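Local coordinates for protein P domain of VPI (Norovirus Hu/GI.7/TCH-060/USA/2003, PDB 4P1V) that forms the protruding domain of the norovirus capsid protein VP1 and binds the H-type 2 histo-blood group antigen, a step thought to mediate attachment to host cells, at residues 63-68 / 155-160; 106-111 / 127-132. All blocks are in the same frame, centred on the assembly; numbering follows the deposited sequence.

Interaction 1. Residues 63-68 / 155-160. With FUC (alpha-L-fucopyranose), chain E.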
loop_
_atom_site.group_PDB
_atom_site.type_symbol
_atom_site.label_atom_id
_atom_site.label_comp_id
_atom_site.label_asym_id
_atom_site.label_seq_id
_atom_site.Cartn_x
_atom_site.Cartn_y
_atom_site.Cartn_z
ATOM N N VAL A 63 0.694 -5.777 -1.293
ATOM C CA VAL A 63 0.546 -6.746 -0.198
ATOM C C VAL A 63 -0.801 -7.479 -0.238
ATOM O O VAL A 63 -1.847 -6.842 -0.223
ATOM C CB VAL A 63 0.718 -6.024 1.169
ATOM C CG1 VAL A 63 0.287 -6.912 2.338
ATOM C CG2 VAL A 63 2.169 -5.542 1.341
ATOM N N ALA A 64 -0.766 -8.813 -0.271
ATOM C CA ALA A 64 -1.982 -9.639 -0.273
ATOM C C ALA A 64 -2.904 -9.390 -1.475
ATOM O O ALA A 64 -4.125 -9.256 -1.328
ATOM C CB ALA A 64 -2.758 -9.508 1.054
ATOM N N ARG A 65 -2.296 -9.349 -2.661
ATOM C CA ARG A 65 -3.007 -9.169 -3.923
ATOM C C ARG A 65 -2.740 -10.360 -4.812
ATOM O O ARG A 65 -1.758 -11.079 -4.630
ATOM C CB ARG A 65 -2.519 -7.917 -4.616
ATOM C CG ARG A 65 -2.703 -6.741 -3.790
ATOM C CD ARG A 65 -2.492 -5.551 -4.626
ATOM N NE ARG A 65 -3.703 -5.264 -5.360
ATOM C CZ ARG A 65 -3.770 -4.314 -6.270
ATOM N NH1 ARG A 65 -2.693 -3.575 -6.501
ATOM N NH2 ARG A 65 -4.896 -4.105 -6.927
ATOM N N ILE A 66 -3.657 -10.582 -5.757
ATOM C CA ILE A 66 -3.585 -11.716 -6.660
ATOM C C ILE A 66 -3.938 -11.241 -8.050
ATOM O O ILE A 66 -4.856 -10.448 -8.215
ATOM C CB ILE A 66 -4.594 -12.807 -6.258
ATOM C CG1 ILE A 66 -4.291 -13.309 -4.840
ATOM C CG2 ILE A 66 -4.564 -13.947 -7.260
ATOM C CD1 ILE A 66 -5.232 -14.407 -4.279
ATOM N N ARG A 67 -3.215 -11.742 -9.053
ATOM C CA ARG A 67 -3.582 -11.504 -10.437
ATOM C C ARG A 67 -3.438 -12.799 -11.210
ATOM O O ARG A 67 -2.525 -13.585 -10.986
ATOM C CB ARG A 67 -2.701 -10.422 -11.064
ATOM C CG ARG A 67 -3.131 -10.001 -12.457
ATOM C CD ARG A 67 -2.369 -8.785 -12.914
ATOM N NE ARG A 67 -2.747 -8.398 -14.267
ATOM C CZ ARG A 67 -2.349 -7.272 -14.843
ATOM N NH1 ARG A 67 -1.546 -6.459 -14.183
ATOM N NH2 ARG A 67 -2.733 -6.992 -16.077
ATOM N N GLY A 68 -4.368 -13.034 -12.128
ATOM C CA GLY A 68 -4.246 -14.174 -12.998
ATOM C C GLY A 68 -5.303 -14.183 -14.075
ATOM O O GLY A 68 -6.183 -13.329 -14.096
ATOM N N LEU A 155 -7.479 -8.844 -11.477
ATOM C CA LEU A 155 -6.527 -8.327 -10.510
ATOM C C LEU A 155 -7.279 -7.920 -9.268
ATOM O O LEU A 155 -8.295 -7.245 -9.370
ATOM C CB LEU A 155 -5.847 -7.093 -11.074
ATOM C CG LEU A 155 -5.041 -6.228 -10.114
ATOM C CD1 LEU A 155 -3.903 -7.026 -9.474
ATOM C CD2 LEU A 155 -4.504 -5.022 -10.890
ATOM N N GLY A 156 -6.797 -8.295 -8.095
ATOM C CA GLY A 156 -7.541 -7.913 -6.916
ATOM C C GLY A 156 -6.823 -8.070 -5.605
ATOM O O GLY A 156 -5.632 -8.356 -5.573
ATOM N N THR A 157 -7.574 -7.901 -4.522
ATOM C CA THR A 157 -7.005 -7.761 -3.192
ATOM C C THR A 157 -7.775 -8.644 -2.218
ATOM O O THR A 157 -8.995 -8.738 -2.301
ATOM C CB THR A 157 -7.092 -6.286 -2.739
ATOM O OG1 THR A 157 -6.368 -5.471 -3.669
ATOM C CG2 THR A 157 -6.513 -6.091 -1.335
ATOM N N LEU A 158 -7.052 -9.305 -1.311
ATOM C CA LEU A 158 -7.682 -10.075 -0.254
ATOM C C LEU A 158 -8.588 -9.143 0.550
ATOM O O LEU A 158 -8.135 -8.111 1.056
ATOM C CB LEU A 158 -6.618 -10.692 0.651
ATOM C CG LEU A 158 -7.165 -11.553 1.785
ATOM C CD1 LEU A 158 -7.861 -12.791 1.248
ATOM C CD2 LEU A 158 -6.047 -11.950 2.720
ATOM N N ALA A 159 -9.864 -9.502 0.641
ATOM C CA ALA A 159 -10.864 -8.673 1.313
ATOM C C ALA A 159 -11.163 -9.169 2.715
ATOM O O ALA A 159 -11.330 -8.378 3.629
ATOM C CB ALA A 159 -12.150 -8.617 0.504
ATOM N N TRP A 160 -11.279 -10.485 2.880
ATOM C CA TRP A 160 -11.537 -11.050 4.195
ATOM C C TRP A 160 -11.253 -12.530 4.187
ATOM O O TRP A 160 -11.089 -13.114 3.121
ATOM C CB TRP A 160 -12.974 -10.777 4.644
ATOM C CG TRP A 160 -14.117 -11.186 3.723
ATOM C CD1 TRP A 160 -14.537 -10.540 2.594
ATOM C CD2 TRP A 160 -15.039 -12.280 3.921
ATOM N NE1 TRP A 160 -15.642 -11.175 2.063
ATOM C CE2 TRP A 160 -15.967 -12.242 2.860
ATOM C CE3 TRP A 160 -15.160 -13.286 4.888
ATOM C CZ2 TRP A 160 -17.016 -13.181 2.735
ATOM C CZ3 TRP A 160 -16.200 -14.212 4.766
ATOM C CH2 TRP A 160 -17.106 -14.153 3.695
HETATM C C1 FUC E . -18.513 -17.437 2.808
HETATM C C2 FUC E . -18.820 -16.834 1.448
HETATM C C3 FUC E . -20.259 -17.144 1.068
HETATM C C4 FUC E . -21.188 -16.678 2.178
HETATM C C5 FUC E . -20.748 -17.290 3.498
HETATM C C6 FUC E . -21.678 -16.815 4.616
HETATM O O2 FUC E . -17.935 -17.391 0.465
HETATM O O3 FUC E . -20.590 -16.463 -0.151
HETATM O O4 FUC E . -21.140 -15.247 2.273
HETATM O O5 FUC E . -19.403 -16.885 3.789
HETATM O O HOH W 1 -7.644 -4.502 -5.747
#
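Arg65 crosses Leu155 and Thr157 on the neighbouring antiparallel strand, and its guanidinium takes a methyl group over one face, Leu155 CD1, set toward the rim of the group. A bend at chi3 (82°) in an otherwise stretched chain brings Arg65 NE to Thr157 OG1 at 3.2 Å, a weak bond well short of straight; the firmer polar partner is Ser61 O, which receives NH1, and Ala24 of the second subunit packs on Arg65. Toward Thr157 and the end of Arg67 the contact opens and takes in water: one molecule accepts from Arg65 NH2 at 3.0 Å and lies 2.6 Å from Thr157 OG1. Arg67, partly exposed, runs its extended chain past Leu155, with Arg67 CB 3.9 Å from Leu155 CD1, toward a salt bridge with Asp153. Arg65-Thr157 and Arg67-Leu155 are non-hydrogen-bonded pairs, and between them Ile66 and Gly156 form a hydrogen-bonded one, the alternation of an antiparallel ladder, here consistent with the barrel of the P2 subdomain. The paired backbones are the tight part. Ile66 N reaches Gly156 O at 3.0 Å, and Gly156 N returns to Ile66 O at 2.9 Å. The Ile66 side chain leaves on the face away from the arginines, buried against Leu79, Trp108 and Val110 of strands 76-82 and 107-114. Further along, Leu158 N gives Ala64 O an almost straight bond of 2.9 Å, while Ala64 CB and Leu158 CB touch at 4.1 Å.

Interaction 2. Residues 106-111 / 127-132. With GAL (beta-D-galactopyranose), chain B; FUC (alpha-L-fucopyranose), chain E.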
loop_
_atom_site.group_PDB
_atom_site.type_symbol
_atom_site.label_atom_id
_atom_site.label_comp_id
_atom_site.label_asym_id
_atom_site.label_seq_id
_atom_site.Cartn_x
_atom_site.Cartn_y
_atom_site.Cartn_z
ATOM N N CYS A 106 -7.108 -21.193 5.814
ATOM C CA CYS A 106 -8.414 -20.542 5.880
ATOM C C CYS A 106 -8.918 -20.325 4.459
ATOM O O CYS A 106 -8.141 -20.422 3.509
ATOM C CB CYS A 106 -8.358 -19.201 6.637
ATOM S SG CYS A 106 -7.155 -18.001 5.987
ATOM N N ASP A 107 -10.233 -20.066 4.292
ATOM C CA ASP A 107 -10.757 -19.597 3.014
ATOM C C ASP A 107 -10.415 -18.120 2.838
ATOM O O ASP A 107 -10.433 -17.342 3.793
ATOM C CB ASP A 107 -12.293 -19.702 2.951
ATOM C CG ASP A 107 -12.798 -21.079 2.533
ATOM O OD1 ASP A 107 -12.211 -22.111 2.928
ATOM O OD2 ASP A 107 -13.814 -21.114 1.796
ATOM N N TRP A 108 -10.102 -17.735 1.615
ATOM C CA TRP A 108 -9.875 -16.342 1.255
ATOM C C TRP A 108 -11.042 -15.850 0.415
ATOM O O TRP A 108 -11.662 -16.616 -0.324
ATOM C CB TRP A 108 -8.616 -16.197 0.417
ATOM C CG TRP A 108 -7.341 -16.524 1.090
ATOM C CD1 TRP A 108 -7.118 -16.720 2.427
ATOM C CD2 TRP A 108 -6.090 -16.726 0.438
ATOM N NE1 TRP A 108 -5.789 -17.017 2.639
ATOM C CE2 TRP A 108 -5.144 -17.033 1.430
ATOM C CE3 TRP A 108 -5.683 -16.676 -0.899
ATOM C CZ2 TRP A 108 -3.801 -17.287 1.126
ATOM C CZ3 TRP A 108 -4.357 -16.931 -1.202
ATOM C CH2 TRP A 108 -3.433 -17.232 -0.199
ATOM N N HIS A 109 -11.325 -14.558 0.521
ATOM C CA HIS A 109 -12.346 -13.931 -0.287
ATOM C C HIS A 109 -11.679 -12.710 -0.883
ATOM O O HIS A 109 -11.297 -11.794 -0.161
ATOM C CB HIS A 109 -13.566 -13.619 0.568
ATOM C CG HIS A 109 -14.077 -14.819 1.299
ATOM N ND1 HIS A 109 -13.771 -15.066 2.625
ATOM C CD2 HIS A 109 -14.943 -15.786 0.930
ATOM C CE1 HIS A 109 -14.399 -16.160 3.018
ATOM N NE2 HIS A 109 -15.119 -16.615 2.015
ATOM N N VAL A 110 -11.473 -12.751 -2.201
ATOM C CA VAL A 110 -10.579 -11.819 -2.884
ATOM C C VAL A 110 -11.412 -10.999 -3.868
ATOM O O VAL A 110 -12.106 -11.552 -4.711
ATOM C CB VAL A 110 -9.504 -12.609 -3.682
ATOM C CG1 VAL A 110 -8.494 -11.663 -4.336
ATOM C CG2 VAL A 110 -8.775 -13.593 -2.777
ATOM N N SER A 111 -11.363 -9.666 -3.757
ATOM C CA SER A 111 -12.193 -8.834 -4.621
ATOM C C SER A 111 -11.390 -8.380 -5.837
ATOM O O SER A 111 -10.386 -7.682 -5.685
ATOM C CB SER A 111 -12.700 -7.617 -3.851
ATOM O OG SER A 111 -13.640 -6.896 -4.619
ATOM N N LEU A 127 -13.810 -13.678 -5.430
ATOM C CA LEU A 127 -13.308 -15.022 -5.659
ATOM C C LEU A 127 -13.138 -15.672 -4.308
ATOM O O LEU A 127 -12.410 -15.173 -3.452
ATOM C CB LEU A 127 -11.968 -14.998 -6.386
ATOM C CG LEU A 127 -11.831 -14.102 -7.621
ATOM C CD1 LEU A 127 -10.491 -14.350 -8.288
ATOM C CD2 LEU A 127 -12.961 -14.312 -8.618
ATOM N N ASP A 128 -13.840 -16.783 -4.121
ATOM C CA ASP A 128 -13.826 -17.499 -2.865
ATOM C C ASP A 128 -12.896 -18.700 -3.024
ATOM O O ASP A 128 -13.164 -19.608 -3.796
ATOM C CB ASP A 128 -15.261 -17.893 -2.527
ATOM C CG ASP A 128 -16.173 -16.680 -2.448
ATOM O OD1 ASP A 128 -15.745 -15.661 -1.869
ATOM O OD2 ASP A 128 -17.300 -16.727 -2.993
ATOM N N VAL A 129 -11.787 -18.673 -2.287
ATOM C CA VAL A 129 -10.679 -19.599 -2.522
ATOM C C VAL A 129 -10.488 -20.483 -1.289
ATOM O O VAL A 129 -10.445 -19.981 -0.176
ATOM C CB VAL A 129 -9.379 -18.796 -2.787
ATOM C CG1 VAL A 129 -8.179 -19.716 -2.963
ATOM C CG2 VAL A 129 -9.543 -17.901 -4.007
ATOM N N LYS A 130 -10.426 -21.806 -1.479
ATOM C CA LYS A 130 -10.172 -22.720 -0.361
ATOM C C LYS A 130 -8.742 -23.211 -0.388
ATOM O O LYS A 130 -8.200 -23.452 -1.456
ATOM C CB LYS A 130 -11.090 -23.934 -0.449
ATOM C CG LYS A 130 -12.552 -23.554 -0.448
ATOM C CD LYS A 130 -13.475 -24.733 -0.198
ATOM C CE LYS A 130 -13.340 -25.264 1.239
ATOM N NZ LYS A 130 -13.757 -24.342 2.351
ATOM N N GLN A 131 -8.146 -23.393 0.785
ATOM C CA GLN A 131 -6.811 -23.964 0.854
ATOM C C GLN A 131 -6.898 -25.478 1.038
ATOM O O GLN A 131 -6.575 -26.016 2.093
ATOM C CB GLN A 131 -5.987 -23.280 1.940
ATOM C CG GLN A 131 -5.668 -21.825 1.553
ATOM C CD GLN A 131 -4.729 -21.124 2.521
ATOM O OE1 GLN A 131 -3.598 -21.558 2.733
ATOM N NE2 GLN A 131 -5.228 -20.069 3.157
ATOM N N ASN A 132 -7.414 -26.131 0.003
ATOM C CA ASN A 132 -7.522 -27.584 -0.066
ATOM C C ASN A 132 -6.677 -28.111 -1.270
ATOM O O ASN A 132 -5.737 -27.446 -1.693
ATOM C CB ASN A 132 -9.000 -27.974 -0.122
ATOM C CG ASN A 132 -9.691 -27.399 -1.324
ATOM O OD1 ASN A 132 -9.046 -26.744 -2.143
ATOM N ND2 ASN A 132 -10.991 -27.637 -1.456
HETATM C C1 GAL B . -19.077 -20.259 4.679
HETATM C C2 GAL B . -18.051 -19.468 3.885
HETATM C C3 GAL B . -16.948 -20.400 3.409
HETATM C C4 GAL B . -16.371 -21.151 4.599
HETATM C C5 GAL B . -17.492 -21.849 5.351
HETATM C C6 GAL B . -16.912 -22.600 6.551
HETATM O O2 GAL B . -18.687 -18.860 2.751
HETATM O O3 GAL B . -15.912 -19.634 2.778
HETATM O O4 GAL B . -15.709 -20.226 5.474
HETATM O O5 GAL B . -18.441 -20.873 5.808
HETATM O O6 GAL B . -17.498 -23.902 6.627
HETATM C C1 FUC E . -18.513 -17.437 2.808
HETATM C C2 FUC E . -18.820 -16.834 1.448
HETATM C C3 FUC E . -20.259 -17.144 1.068
HETATM C C4 FUC E . -21.188 -16.678 2.178
HETATM C C5 FUC E . -20.748 -17.290 3.498
HETATM C C6 FUC E . -21.678 -16.815 4.616
HETATM O O2 FUC E . -17.935 -17.391 0.465
HETATM O O3 FUC E . -20.590 -16.463 -0.151
HETATM O O4 FUC E . -21.140 -15.247 2.273
HETATM O O5 FUC E . -19.403 -16.885 3.789
HETATM O O HOH W 2 -9.756 -23.340 3.202
#
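Trp108 sets its indole obliquely against the side-chain amide of Gln131, the two planes 55° apart. Trp108 NE1 and Gln131 NE2 lie only 3.1 Å from each other, yet both are donors and do not bond; each instead gives a hydrogen to Ile103 O, a shared acceptor that would account for their closeness. Gln131 NE2 also reaches Cys106 O at 3.0 Å, closing the end of the hairpin beyond its last strand pair. Within the hairpin, Trp108-Val129 and Val110-Leu127 are hydrogen-bonded pairs with their side chains on the buried face, where Phe144 packs on Leu127 and Val129. Between them, the non-hydrogen-bonded pair His109-Asp128 faces the bound sugars. The imidazole turns its edge to the carboxylate, His109 CD2 2.9 Å from Asp128 OD1, with the planes 69° apart; this oxygen is also held by a salt bridge from Arg126. Further along, Asp107 meets Lys130, whose chain, bent at chi3 and chi4, folds back to bring Lys130 NZ to the syn lone pair of Asp107 OD1 at 2.8 Å. A water links this same OD1 to Gln131 N. Asp107 OD2 accepts from galactose O3 at 2.7 Å, and His109 NE2 donates to galactose O3 at 3.2 Å. One sugar hydroxyl is thus both donor and acceptor at the hairpin, which would restrict how it can turn, while the lysine probably stabilises the negative charge of the aspartate that receives it.

Strand 153-162 lies between the partner strands 65-73 and 107-114, so interactions 1 and 2 are successive parts of one sheet, their centres about 10 Å apart. Thr157 O accepts Ser111 N at 2.9 Å, and Ala159 N probably bonds to His109 O at 2.8 Å. On the face of Ile66 and Trp108, Leu158 CD1 packs on Trp108 CB at 3.6 Å, joining the two contacts. A classic bulge at Ala159 and Trp160, opposite His109, comes where the sheet nears the ligand: the Trp160 ring stacks with His109 and brings Trp160 CH2 to fucose O5 at 3.6 Å. Interaction 2 supplies part of the polar grip on galactose, completed by Ser162 and Pro163, whereas 155-160 adds an indole edge beside the fucose.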